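Local coordinates for Alpha/beta hydrolase fold protein (Nakamurella multipartita, PDB 4Y7D) that probably acts as a hydrolase of the alpha/beta hydrolase fold, its exact substrate and reaction not established, at residues P43-R54 / E205-R216. Residues are numbered along the deposited sequence; the frame is centred on the assembly and turned at random.
Sequences PGGHDAGLAMAR and ELAVSANHSGPR
Arg216 meets Asp47 end-on, NH1 bonding to OD2 and NH2 to OD1, the latter pair 2.7 Å apart and approached on the syn lone pair of OD1. Both bonds are nearly straight, and the carboxylate and guanidinium planes lie only 17° apart. Arg216 NH2 also donates to Gly44 O (3.1 Å), reaching it from above the carbonyl plane, while Ser209 CA rests over one face of the guanidinium. With CG of Asp47 between its backbone N and carbonyl carbon (chi1 56°), the carboxylate turns back toward the start of helix 46-58, where OD1 takes a weak bond from Ala48 N.

At the other end, Arg54 grips Glu205 less squarely: NH1 lies 2.8 Å from OE1, above the carboxylate plane, NH2 reaches OE2 at 3.2 Å, and the two planes are 52° apart. Between the salt bridges the short helical segments run roughly antiparallel, axes 9.1 Å apart, and Leu206 spans Ala48 and Ala51, its CD2 3.5 Å from Ala51 CB. Beyond the Asp47-Arg216 pair, Pro43, preceded by a cis peptide, sets CG against the carbonyl oxygens of Ser209 and Ala210. Waters join Asp47 O to Glu205 OE1, Asp47 OD2 to Glu205 O, and Pro43 O to Ser209 OG.

Farther out, His212 NE2 is hydrogen-bonded to Glu142 OE1 and its ring stacks with Phe220, while Leu206 and Met52 (selenomethionine) pack on Trp106. In this alpha/beta hydrolase fold the contact joins the helix after strand 35-39 to a helical insertion between strands 124-130 and 242-247, consistent with a cap. Given two short, nearly straight bonds, the Asp47 carboxylate would be expected to stay charged.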
loop_
_atom_site.group_PDB
_atom_site.type_symbol
_atom_site.label_atom_id
_atom_site.label_comp_id
_atom_site.label_asym_id
_atom_site.label_seq_id
_atom_site.Cartn_x
_atom_site.Cartn_y
_atom_site.Cartn_z
ATOM N N PRO A 43 2.484 7.163 -5.479
ATOM C CA PRO A 43 1.275 7.838 -4.974
ATOM C C PRO A 43 0.173 6.824 -4.716
ATOM O O PRO A 43 0.340 5.634 -4.965
ATOM C CB PRO A 43 0.853 8.702 -6.153
ATOM C CG PRO A 43 1.222 7.858 -7.337
ATOM C CD PRO A 43 2.554 7.234 -6.951
ATOM N N GLY A 44 -0.965 7.317 -4.240
ATOM C CA GLY A 44 -2.104 6.470 -3.953
ATOM C C GLY A 44 -3.221 7.357 -3.453
ATOM O O GLY A 44 -3.335 8.549 -3.776
ATOM N N GLY A 45 -4.099 6.747 -2.706
ATOM C CA GLY A 45 -5.269 7.401 -2.196
ATOM C C GLY A 45 -6.287 6.355 -1.869
ATOM O O GLY A 45 -6.015 5.174 -1.974
ATOM N N HIS A 46 -7.499 6.785 -1.548
ATOM C CA HIS A 46 -8.483 5.794 -1.096
ATOM C C HIS A 46 -8.914 4.823 -2.200
ATOM O O HIS A 46 -9.439 3.767 -1.932
ATOM C CB HIS A 46 -9.692 6.504 -0.465
ATOM C CG HIS A 46 -10.458 7.348 -1.437
ATOM N ND1 HIS A 46 -10.308 8.711 -1.508
ATOM C CD2 HIS A 46 -11.352 7.016 -2.409
ATOM C CE1 HIS A 46 -11.061 9.185 -2.495
ATOM N NE2 HIS A 46 -11.710 8.169 -3.048
ATOM N N ASP A 47 -8.745 5.200 -3.458
ATOM C CA ASP A 47 -9.016 4.259 -4.552
ATOM C C ASP A 47 -8.084 3.053 -4.520
ATOM O O ASP A 47 -8.547 1.920 -4.583
ATOM C CB ASP A 47 -9.014 4.943 -5.918
ATOM C CG ASP A 47 -7.699 5.721 -6.230
ATOM O OD1 ASP A 47 -6.853 6.116 -5.355
ATOM O OD2 ASP A 47 -7.515 5.947 -7.453
ATOM N N ALA A 48 -6.784 3.322 -4.400
ATOM C CA ALA A 48 -5.790 2.256 -4.237
ATOM C C ALA A 48 -6.065 1.481 -2.979
ATOM O O ALA A 48 -6.009 0.260 -2.973
ATOM C CB ALA A 48 -4.378 2.829 -4.185
ATOM N N GLY A 49 -6.302 2.191 -1.885
ATOM C CA GLY A 49 -6.579 1.525 -0.613
ATOM C C GLY A 49 -7.783 0.602 -0.667
ATOM O O GLY A 49 -7.751 -0.485 -0.111
ATOM N N LEU A 50 -8.858 1.022 -1.308
ATOM C CA LEU A 50 -10.012 0.155 -1.387
ATOM C C LEU A 50 -9.729 -1.098 -2.200
ATOM O O LEU A 50 -10.281 -2.177 -1.909
ATOM C CB LEU A 50 -11.203 0.915 -2.017
ATOM C CG LEU A 50 -11.923 1.888 -1.098
ATOM C CD1 LEU A 50 -12.835 2.853 -1.858
ATOM C CD2 LEU A 50 -12.758 1.119 -0.066
ATOM N N ALA A 51 -8.924 -0.964 -3.237
ATOM C CA ALA A 51 -8.538 -2.109 -4.051
ATOM C C ALA A 51 -7.694 -3.081 -3.219
ATOM O O ALA A 51 -7.934 -4.297 -3.221
ATOM C CB ALA A 51 -7.757 -1.652 -5.283
HETATM N N MSE A 52 -6.763 -2.532 -2.440
HETATM C CA MSE A 52 -5.986 -3.331 -1.472
HETATM C C MSE A 52 -6.898 -4.064 -0.456
HETATM O O MSE A 52 -6.601 -5.191 -0.059
HETATM C CB MSE A 52 -5.025 -2.461 -0.687
HETATM C CG MSE A 52 -3.881 -1.866 -1.515
HETATM SE SE MSE A 52 -2.944 -0.459 -0.456
HETATM C CE MSE A 52 -2.426 -1.504 1.083
ATOM N N ALA A 53 -7.975 -3.392 -0.031
ATOM C CA ALA A 53 -8.841 -3.853 1.056
ATOM C C ALA A 53 -9.874 -4.856 0.616
ATOM O O ALA A 53 -10.511 -5.483 1.492
ATOM C CB ALA A 53 -9.565 -2.692 1.699
ATOM N N ARG A 54 -10.131 -5.015 -0.686
ATOM C CA ARG A 54 -11.268 -5.895 -1.041
ATOM C C ARG A 54 -11.183 -7.289 -0.447
ATOM O O ARG A 54 -12.217 -7.856 -0.021
ATOM C CB ARG A 54 -11.473 -6.046 -2.555
ATOM C CG ARG A 54 -12.080 -4.836 -3.235
ATOM C CD ARG A 54 -12.459 -5.203 -4.685
ATOM N NE ARG A 54 -13.016 -4.008 -5.279
ATOM C CZ ARG A 54 -12.330 -3.109 -6.003
ATOM N NH1 ARG A 54 -11.061 -3.308 -6.343
ATOM N NH2 ARG A 54 -12.975 -2.037 -6.461
ATOM N N GLU A 205 -7.007 -0.834 -11.372
ATOM C CA GLU A 205 -7.189 0.242 -10.388
ATOM C C GLU A 205 -5.858 0.801 -9.902
ATOM O O GLU A 205 -5.702 2.017 -9.804
ATOM C CB GLU A 205 -8.085 -0.224 -9.261
ATOM C CG GLU A 205 -9.509 -0.335 -9.777
ATOM C CD GLU A 205 -10.535 -0.815 -8.768
ATOM O OE1 GLU A 205 -10.153 -1.043 -7.620
ATOM O OE2 GLU A 205 -11.725 -0.988 -9.162
ATOM N N LEU A 206 -4.904 -0.088 -9.603
ATOM C CA LEU A 206 -3.602 0.345 -9.112
ATOM C C LEU A 206 -2.795 1.024 -10.208
ATOM O O LEU A 206 -2.072 2.024 -9.909
ATOM C CB LEU A 206 -2.829 -0.819 -8.473
ATOM C CG LEU A 206 -3.088 -0.966 -6.967
ATOM C CD1 LEU A 206 -2.534 0.279 -6.278
ATOM C CD2 LEU A 206 -4.540 -1.148 -6.599
ATOM N N ALA A 207 -2.935 0.546 -11.448
ATOM C CA ALA A 207 -2.235 1.216 -12.586
ATOM C C ALA A 207 -2.636 2.690 -12.742
ATOM O O ALA A 207 -1.788 3.590 -12.922
ATOM C CB ALA A 207 -2.473 0.441 -13.874
ATOM N N VAL A 208 -3.923 2.962 -12.673
ATOM C CA VAL A 208 -4.414 4.333 -12.741
ATOM C C VAL A 208 -3.939 5.168 -11.535
ATOM O O VAL A 208 -3.571 6.339 -11.703
ATOM C CB VAL A 208 -5.953 4.343 -12.866
ATOM C CG1 VAL A 208 -6.506 5.753 -12.729
ATOM C CG2 VAL A 208 -6.363 3.748 -14.209
ATOM N N SER A 209 -3.862 4.566 -10.350
ATOM C CA SER A 209 -3.489 5.302 -9.153
ATOM C C SER A 209 -1.992 5.604 -9.082
ATOM O O SER A 209 -1.555 6.357 -8.218
ATOM C CB SER A 209 -3.960 4.561 -7.891
ATOM O OG SER A 209 -3.092 3.485 -7.638
ATOM N N ALA A 210 -1.209 5.045 -10.013
ATOM C CA ALA A 210 0.226 5.236 -10.037
ATOM C C ALA A 210 0.607 6.598 -10.551
ATOM O O ALA A 210 1.759 7.012 -10.361
ATOM C CB ALA A 210 0.872 4.137 -10.877
ATOM N N ASN A 211 -0.312 7.269 -11.247
ATOM C CA ASN A 211 -0.044 8.587 -11.775
ATOM C C ASN A 211 -0.141 9.567 -10.604
ATOM O O ASN A 211 -1.136 9.581 -9.884
ATOM C CB ASN A 211 -0.980 8.914 -12.971
ATOM C CG ASN A 211 -0.932 10.372 -13.378
ATOM O OD1 ASN A 211 -1.362 11.230 -12.618
ATOM N ND2 ASN A 211 -0.450 10.667 -14.593
ATOM N N HIS A 212 0.892 10.390 -10.442
ATOM C CA HIS A 212 0.997 11.281 -9.296
ATOM C C HIS A 212 0.657 12.751 -9.587
ATOM O O HIS A 212 0.986 13.647 -8.803
ATOM C CB HIS A 212 2.356 11.175 -8.660
ATOM C CG HIS A 212 3.493 11.195 -9.621
ATOM N ND1 HIS A 212 4.009 12.361 -10.155
ATOM C CD2 HIS A 212 4.255 10.187 -10.100
ATOM C CE1 HIS A 212 5.021 12.064 -10.943
ATOM N NE2 HIS A 212 5.178 10.749 -10.940
ATOM N N SER A 213 -0.044 13.014 -10.680
ATOM C CA SER A 213 -0.388 14.388 -11.016
ATOM C C SER A 213 -1.588 14.853 -10.206
ATOM O O SER A 213 -2.207 14.078 -9.451
ATOM C CB SER A 213 -0.746 14.499 -12.494
ATOM O OG SER A 213 -1.974 13.820 -12.749
ATOM N N GLY A 214 -1.881 16.138 -10.324
ATOM C CA GLY A 214 -3.126 16.711 -9.808
ATOM C C GLY A 214 -3.255 16.499 -8.315
ATOM O O GLY A 214 -2.370 16.912 -7.548
ATOM N N PRO A 215 -4.315 15.825 -7.895
ATOM C CA PRO A 215 -4.554 15.741 -6.426
ATOM C C PRO A 215 -3.716 14.736 -5.674
ATOM O O PRO A 215 -3.864 14.599 -4.456
ATOM C CB PRO A 215 -6.028 15.361 -6.336
ATOM C CG PRO A 215 -6.243 14.533 -7.570
ATOM C CD PRO A 215 -5.406 15.185 -8.651
ATOM N N ARG A 216 -2.861 14.016 -6.390
ATOM C CA ARG A 216 -1.880 13.176 -5.772
ATOM C C ARG A 216 -0.488 13.811 -5.706
ATOM O O ARG A 216 0.397 13.246 -5.100
ATOM C CB ARG A 216 -1.829 11.823 -6.451
ATOM C CG ARG A 216 -3.146 11.042 -6.480
ATOM C CD ARG A 216 -2.941 9.667 -7.062
ATOM N NE ARG A 216 -4.051 9.167 -7.898
ATOM C CZ ARG A 216 -4.929 8.254 -7.513
ATOM N NH1 ARG A 216 -5.864 7.855 -8.335
ATOM N NH2 ARG A 216 -4.894 7.762 -6.290
HETATM O O HOH W 1 -1.298 3.450 -5.551
HETATM O O HOH W 2 -10.752 1.110 -5.901
HETATM O O HOH W 3 -7.756 3.736 -9.433
#